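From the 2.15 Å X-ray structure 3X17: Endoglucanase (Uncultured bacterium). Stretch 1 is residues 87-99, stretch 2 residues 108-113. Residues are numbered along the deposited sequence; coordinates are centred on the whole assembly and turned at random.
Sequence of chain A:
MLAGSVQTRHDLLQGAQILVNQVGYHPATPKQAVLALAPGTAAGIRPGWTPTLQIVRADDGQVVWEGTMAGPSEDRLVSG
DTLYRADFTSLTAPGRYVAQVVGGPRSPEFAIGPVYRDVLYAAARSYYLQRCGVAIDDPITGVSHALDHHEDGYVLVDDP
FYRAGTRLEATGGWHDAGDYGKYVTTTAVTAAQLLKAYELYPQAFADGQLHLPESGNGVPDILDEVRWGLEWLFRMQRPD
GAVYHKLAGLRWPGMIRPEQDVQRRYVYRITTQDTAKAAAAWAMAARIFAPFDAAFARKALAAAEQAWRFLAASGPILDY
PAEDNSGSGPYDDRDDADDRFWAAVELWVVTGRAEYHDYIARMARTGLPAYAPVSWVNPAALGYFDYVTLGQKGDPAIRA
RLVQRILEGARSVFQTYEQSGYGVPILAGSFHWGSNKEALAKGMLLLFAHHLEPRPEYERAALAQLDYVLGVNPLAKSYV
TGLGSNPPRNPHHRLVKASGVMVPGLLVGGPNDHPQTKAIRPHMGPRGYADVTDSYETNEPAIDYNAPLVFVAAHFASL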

ATOM      1  N   ASP A  87     -24.781  12.257   3.088  1.00 44.35           N
ATOM      2  CA  ASP A  87     -24.639  10.888   2.634  1.00 44.69           C
ATOM      3  C   ASP A  87     -25.696  10.667   1.569  1.00 42.63           C
ATOM      4  O   ASP A  87     -26.880  10.638   1.870  1.00 43.15           O
ATOM      5  CB  ASP A  87     -24.864   9.946   3.810  1.00 46.07           C
ATOM      6  CG  ASP A  87     -24.756   8.484   3.416  1.00 51.23           C
ATOM      7  OD1 ASP A  87     -24.676   8.185   2.204  1.00 50.18           O
ATOM      8  OD2 ASP A  87     -24.706   7.634   4.334  1.00 62.19           O
ATOM      9  N   PHE A  88     -25.288  10.706   0.308  1.00 42.25           N
ATOM     10  CA  PHE A  88     -26.220  10.468  -0.775  1.00 40.83           C
ATOM     11  C   PHE A  88     -26.247   9.014  -1.244  1.00 40.22           C
ATOM     12  O   PHE A  88     -26.414   8.755  -2.435  1.00 40.94           O
ATOM     13  CB  PHE A  88     -25.952  11.422  -1.945  1.00 41.39           C
ATOM     14  CG  PHE A  88     -24.548  11.320  -2.523  1.00 41.76           C
ATOM     15  CD1 PHE A  88     -23.501  12.020  -1.950  1.00 42.77           C
ATOM     16  CD2 PHE A  88     -24.323  10.654  -3.720  1.00 35.53           C
ATOM     17  CE1 PHE A  88     -22.230  12.001  -2.519  1.00 42.18           C
ATOM     18  CE2 PHE A  88     -23.066  10.614  -4.290  1.00 42.14           C
ATOM     19  CZ  PHE A  88     -22.014  11.295  -3.696  1.00 39.53           C
ATOM     20  N   THR A  89     -26.100   8.083  -0.301  1.00 41.67           N
ATOM     21  CA  THR A  89     -26.225   6.627  -0.550  1.00 45.30           C
ATOM     22  C   THR A  89     -27.412   6.233  -1.430  1.00 45.80           C
ATOM     23  O   THR A  89     -27.297   5.327  -2.270  1.00 45.87           O
ATOM     24  CB  THR A  89     -26.343   5.837   0.790  1.00 45.44           C
ATOM     25  OG1 THR A  89     -25.193   6.105   1.605  1.00 48.62           O
ATOM     26  CG2 THR A  89     -26.407   4.351   0.541  1.00 46.77           C
ATOM     27  N   SER A  90     -28.558   6.868  -1.172  1.00 48.35           N
ATOM     28  CA  SER A  90     -29.834   6.605  -1.882  1.00 50.01           C
ATOM     29  C   SER A  90     -29.666   6.630  -3.380  1.00 50.99           C
ATOM     30  O   SER A  90     -30.382   5.928  -4.090  1.00 53.88           O
ATOM     31  CB  SER A  90     -30.879   7.685  -1.541  1.00 50.85           C
ATOM     32  OG  SER A  90     -31.353   7.539  -0.222  1.00 54.67           O
ATOM     33  N   LEU A  91     -28.792   7.498  -3.855  1.00 49.68           N
ATOM     34  CA  LEU A  91     -28.549   7.642  -5.253  1.00 49.13           C
ATOM     35  C   LEU A  91     -27.783   6.424  -5.660  1.00 50.54           C
ATOM     36  O   LEU A  91     -26.716   6.216  -5.142  1.00 50.37           O
ATOM     37  CB  LEU A  91     -27.718   8.893  -5.492  1.00 49.00           C
ATOM     38  CG  LEU A  91     -27.736   9.434  -6.901  1.00 47.89           C
ATOM     39  CD1 LEU A  91     -26.637  10.344  -7.184  1.00 52.17           C
ATOM     40  CD2 LEU A  91     -27.692   8.294  -7.786  1.00 42.76           C
ATOM     41  N   THR A  92     -28.337   5.604  -6.555  1.00 50.68           N
ATOM     42  CA  THR A  92     -27.672   4.368  -6.965  1.00 49.05           C
ATOM     43  C   THR A  92     -27.750   4.176  -8.463  1.00 48.53           C
ATOM     44  O   THR A  92     -27.299   3.155  -8.976  1.00 48.43           O
ATOM     45  CB  THR A  92     -28.250   3.096  -6.293  1.00 49.67           C
ATOM     46  OG1 THR A  92     -29.522   2.791  -6.866  1.00 52.19           O
ATOM     47  CG2 THR A  92     -28.393   3.234  -4.778  1.00 46.57           C
ATOM     48  N   ALA A  93     -28.288   5.160  -9.173  1.00 48.81           N
ATOM     49  CA  ALA A  93     -28.314   5.104 -10.652  1.00 49.23           C
ATOM     50  C   ALA A  93     -26.947   5.354 -11.308  1.00 49.33           C
ATOM     51  O   ALA A  93     -26.319   6.395 -11.087  1.00 48.57           O
ATOM     52  CB  ALA A  93     -29.391   6.049 -11.238  1.00 48.09           C
ATOM     53  N   PRO A  94     -26.446   4.354 -12.053  1.00 49.78           N
ATOM     54  CA  PRO A  94     -25.143   4.435 -12.716  1.00 48.61           C
ATOM     55  C   PRO A  94     -25.060   5.622 -13.646  1.00 48.91           C
ATOM     56  O   PRO A  94     -25.956   5.817 -14.471  1.00 50.20           O
ATOM     57  CB  PRO A  94     -25.080   3.140 -13.549  1.00 48.40           C
ATOM     58  CG  PRO A  94     -26.050   2.193 -12.909  1.00 50.18           C
ATOM     59  CD  PRO A  94     -26.873   2.958 -11.865  1.00 50.07           C
ATOM     60  N   GLY A  95     -23.946   6.345 -13.589  1.00 47.03           N
ATOM     61  CA  GLY A  95     -23.717   7.465 -14.490  1.00 47.64           C
ATOM     62  C   GLY A  95     -22.662   8.435 -13.995  1.00 47.97           C
ATOM     63  O   GLY A  95     -21.881   8.125 -13.086  1.00 48.13           O
ATOM     64  N   ARG A  96     -22.701   9.648 -14.521  1.00 46.90           N
ATOM     65  CA  ARG A  96     -21.707  10.641 -14.160  1.00 46.78           C
ATOM     66  C   ARG A  96     -22.366  11.869 -13.572  1.00 45.03           C
ATOM     67  O   ARG A  96     -23.363  12.350 -14.109  1.00 44.24           O
ATOM     68  CB  ARG A  96     -20.926  11.039 -15.404  1.00 48.00           C
ATOM     69  CG  ARG A  96     -19.567  11.565 -15.088  1.00 55.73           C
ATOM     70  CD  ARG A  96     -18.534  11.138 -16.142  1.00 62.08           C
ATOM     71  NE  ARG A  96     -17.226  11.615 -15.716  1.00 62.06           N
ATOM     72  CZ  ARG A  96     -16.451  10.974 -14.852  1.00 61.28           C
ATOM     73  NH1 ARG A  96     -16.779   9.754 -14.443  1.00 62.41           N
ATOM     74  NH2 ARG A  96     -15.318  11.531 -14.446  1.00 61.81           N
ATOM     75  N   TYR A  97     -21.749  12.437 -12.541  1.00 41.59           N
ATOM     76  CA  TYR A  97     -22.424  13.408 -11.694  1.00 41.50           C
ATOM     77  C   TYR A  97     -21.500  14.519 -11.175  1.00 41.29           C
ATOM     78  O   TYR A  97     -20.269  14.394 -11.197  1.00 41.17           O
ATOM     79  CB  TYR A  97     -23.093  12.710 -10.501  1.00 40.62           C
ATOM     80  CG  TYR A  97     -24.093  11.631 -10.876  1.00 41.69           C
ATOM     81  CD1 TYR A  97     -25.446  11.923 -11.047  1.00 42.85           C
ATOM     82  CD2 TYR A  97     -23.698  10.308 -10.976  1.00 43.43           C
ATOM     83  CE1 TYR A  97     -26.362  10.926 -11.358  1.00 42.25           C
ATOM     84  CE2 TYR A  97     -24.594   9.313 -11.286  1.00 45.97           C
ATOM     85  CZ  TYR A  97     -25.931   9.620 -11.451  1.00 44.93           C
ATOM     86  OH  TYR A  97     -26.807   8.602 -11.745  1.00 37.56           O
ATOM     87  N   VAL A  98     -22.116  15.546 -10.605  1.00 38.33           N
ATOM     88  CA  VAL A  98     -21.419  16.580  -9.872  1.00 39.09           C
ATOM     89  C   VAL A  98     -22.155  16.869  -8.569  1.00 40.46           C
ATOM     90  O   VAL A  98     -23.385  16.803  -8.511  1.00 41.01           O
ATOM     91  CB  VAL A  98     -21.325  17.851 -10.715  1.00 39.24           C
ATOM     92  CG1 VAL A  98     -21.027  19.046  -9.846  1.00 42.70           C
ATOM     93  CG2 VAL A  98     -20.256  17.675 -11.810  1.00 39.14           C
ATOM     94  N   ALA A  99     -21.404  17.144  -7.509  1.00 41.57           N
ATOM     95  CA  ALA A  99     -21.995  17.600  -6.257  1.00 41.91           C
ATOM     96  C   ALA A  99     -21.920  19.122  -6.177  1.00 42.50           C
ATOM     97  O   ALA A  99     -20.873  19.729  -6.467  1.00 42.88           O
ATOM     98  CB  ALA A  99     -21.284  16.964  -5.048  1.00 39.97           C
ATOM     99  N   PRO A 108     -15.675  18.355  -8.558  1.00 43.46           N
ATOM    100  CA  PRO A 108     -15.392  17.741  -9.841  1.00 43.12           C
ATOM    101  C   PRO A 108     -16.387  16.622 -10.150  1.00 43.53           C
ATOM    102  O   PRO A 108     -17.113  16.154  -9.257  1.00 43.32           O
ATOM    103  CB  PRO A 108     -13.984  17.155  -9.652  1.00 43.55           C
ATOM    104  CG  PRO A 108     -13.543  17.540  -8.232  1.00 43.24           C
ATOM    105  CD  PRO A 108     -14.459  18.589  -7.760  1.00 42.87           C
ATOM    106  N   GLU A 109     -16.371  16.166 -11.394  1.00 41.73           N
ATOM    107  CA  GLU A 109     -17.232  15.081 -11.827  1.00 44.53           C
ATOM    108  C   GLU A 109     -16.762  13.762 -11.270  1.00 44.03           C
ATOM    109  O   GLU A 109     -15.569  13.448 -11.351  1.00 45.02           O
ATOM    110  CB  GLU A 109     -17.181  14.951 -13.346  1.00 44.96           C
ATOM    111  CG  GLU A 109     -18.358  15.526 -14.044  1.00 49.74           C
ATOM    112  CD  GLU A 109     -18.206  15.447 -15.540  1.00 55.80           C
ATOM    113  OE1 GLU A 109     -18.291  14.327 -16.075  1.00 60.41           O
ATOM    114  OE2 GLU A 109     -17.977  16.495 -16.173  1.00 57.39           O
ATOM    115  N   PHE A 110     -17.721  12.900 -10.953  1.00 40.69           N
ATOM    116  CA  PHE A 110     -17.406  11.570 -10.467  1.00 39.95           C
ATOM    117  C   PHE A 110     -18.445  10.590 -10.997  1.00 40.26           C
ATOM    118  O   PHE A 110     -19.503  10.991 -11.461  1.00 39.41           O
ATOM    119  CB  PHE A 110     -17.388  11.552  -8.934  1.00 38.97           C
ATOM    120  CG  PHE A 110     -18.712  11.900  -8.311  1.00 41.68           C
ATOM    121  CD1 PHE A 110     -19.671  10.914  -8.084  1.00 36.80           C
ATOM    122  CD2 PHE A 110     -19.025  13.231  -8.011  1.00 37.68           C
ATOM    123  CE1 PHE A 110     -20.904  11.233  -7.510  1.00 41.03           C
ATOM    124  CE2 PHE A 110     -20.257  13.559  -7.409  1.00 39.87           C
ATOM    125  CZ  PHE A 110     -21.190  12.564  -7.160  1.00 36.62           C
ATOM    126  N   ALA A 111     -18.128   9.308 -10.970  1.00 39.23           N
ATOM    127  CA  ALA A 111     -19.050   8.303 -11.493  1.00 41.62           C
ATOM    128  C   ALA A 111     -19.751   7.543 -10.376  1.00 40.28           C
ATOM    129  O   ALA A 111     -19.200   7.370  -9.296  1.00 42.53           O
ATOM    130  CB  ALA A 111     -18.310   7.312 -12.443  1.00 40.82           C
ATOM    131  N   ILE A 112     -20.968   7.089 -10.642  1.00 40.84           N
ATOM    132  CA  ILE A 112     -21.525   5.983  -9.876  1.00 41.47           C
ATOM    133  C   ILE A 112     -21.577   4.759 -10.766  1.00 41.38           C
ATOM    134  O   ILE A 112     -21.953   4.854 -11.925  1.00 41.89           O
ATOM    135  CB  ILE A 112     -22.911   6.314  -9.288  1.00 42.32           C
ATOM    136  CG1 ILE A 112     -22.756   7.382  -8.204  1.00 45.93           C
ATOM    137  CG2 ILE A 112     -23.536   5.073  -8.689  1.00 38.73           C
ATOM    138  CD1 ILE A 112     -23.863   8.404  -8.162  1.00 51.39           C
ATOM    139  N   GLY A 113     -21.044   3.650 -10.269  1.00 40.75           N
ATOM    140  CA  GLY A 113     -20.687   2.520 -11.115  1.00 42.08           C
ATOM    141  C   GLY A 113     -19.688   1.638 -10.377  1.00 42.74           C
ATOM    142  O   GLY A 113     -19.380   1.898  -9.212  1.00 42.36           O
TER

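Two antiparallel strands, residues 95-99 and a shorter one that includes 110-112, pair edge to edge and bury 686 Å² between the stretches, both sides summed. Backbone hydrogen bonds set the register. Gly95 and Ile112 form one hydrogen-bonded pair, with Gly95 N donating to Ile112 O (3.0 Å) and Ile112 N to Gly95 O (2.8 Å). Two residues on, the pattern repeats: Tyr97 N donates to Phe110 O (2.9 Å) and Phe110 N to Tyr97 O (3.0 Å). Between these rings of bonds lies the non-hydrogen-bonded pair Arg96 and Ala111, whose CA atoms approach to 4.4 Å.

The same carbonyls also receive CA-H...O contacts, as is usual where antiparallel strands run close. Gly95 O lies 3.3 Å from Ala111 CA, and Tyr97 O 3.2 Å from Glu109 CA; in the other direction, Ile112 O lies 3.3 Å from Pro94 CA and Phe110 O 3.5 Å from Arg96 CA. Gly95 suits its place because its backbone angles (160/-160) would jam a CB against the carbonyl oxygen of Pro94.

Apolar contacts gather on the sheet face that carries Tyr97, Phe110 and Ile112, all three buried. Phe110, with chi1 at p, sends its CB to this face, and the ring end comes nearer the first stretch, where Tyr97 CB sits over the ring face in a CH-pi contact, 4.2 Å from the Phe110 centroid and 25° off the normal. Farther along the strand, Ala99 CB comes to 4.3 Å from Phe110 CE2, its small methyl fitting beside the ring. Phe88 precedes the strand in sequence; its CB points toward the second stretch, and its CZ meets Phe110 CZ at 3.8 Å; the two rings pair obliquely, their planes at 47° and centroids 5.8 Å apart. Ile112 has the largest area covered by the opposite stretch. Its CD1 touches both Leu91 CD1 (3.5 Å) and Tyr97 CE2 (3.3 Å), so one branched aliphatic side chain links the loop to the strand. The Tyr97 hydroxyl is not left unpaired in this apolar setting: Tyr97 OH donates a very short hydrogen bond to Ala93 O (2.4 Å), tying the end of the ring to the loop of its own stretch.

Polar side chains meet on the other face, with Arg96 and Ala111. The exposed Arg96 reaches across the strand pair to form a salt bridge, Arg96 NE to Glu109 OE1 at 2.9 Å. Its guanidinium lays one face over the backbone carbons Glu109 C and Phe110 C, while Ala111 CB lies at its edge, 3.5 Å from Arg96 NH1. The short alanine side chain leaves the arginine free to lie close to the neighbouring strand. Glu109 contributes its aliphatic part as well: Glu109 CG packs 3.6 Å from Val98 CG2. Charge and long, flexible chains suit this more open face, just as aromatic and branched aliphatic groups suit the buried one.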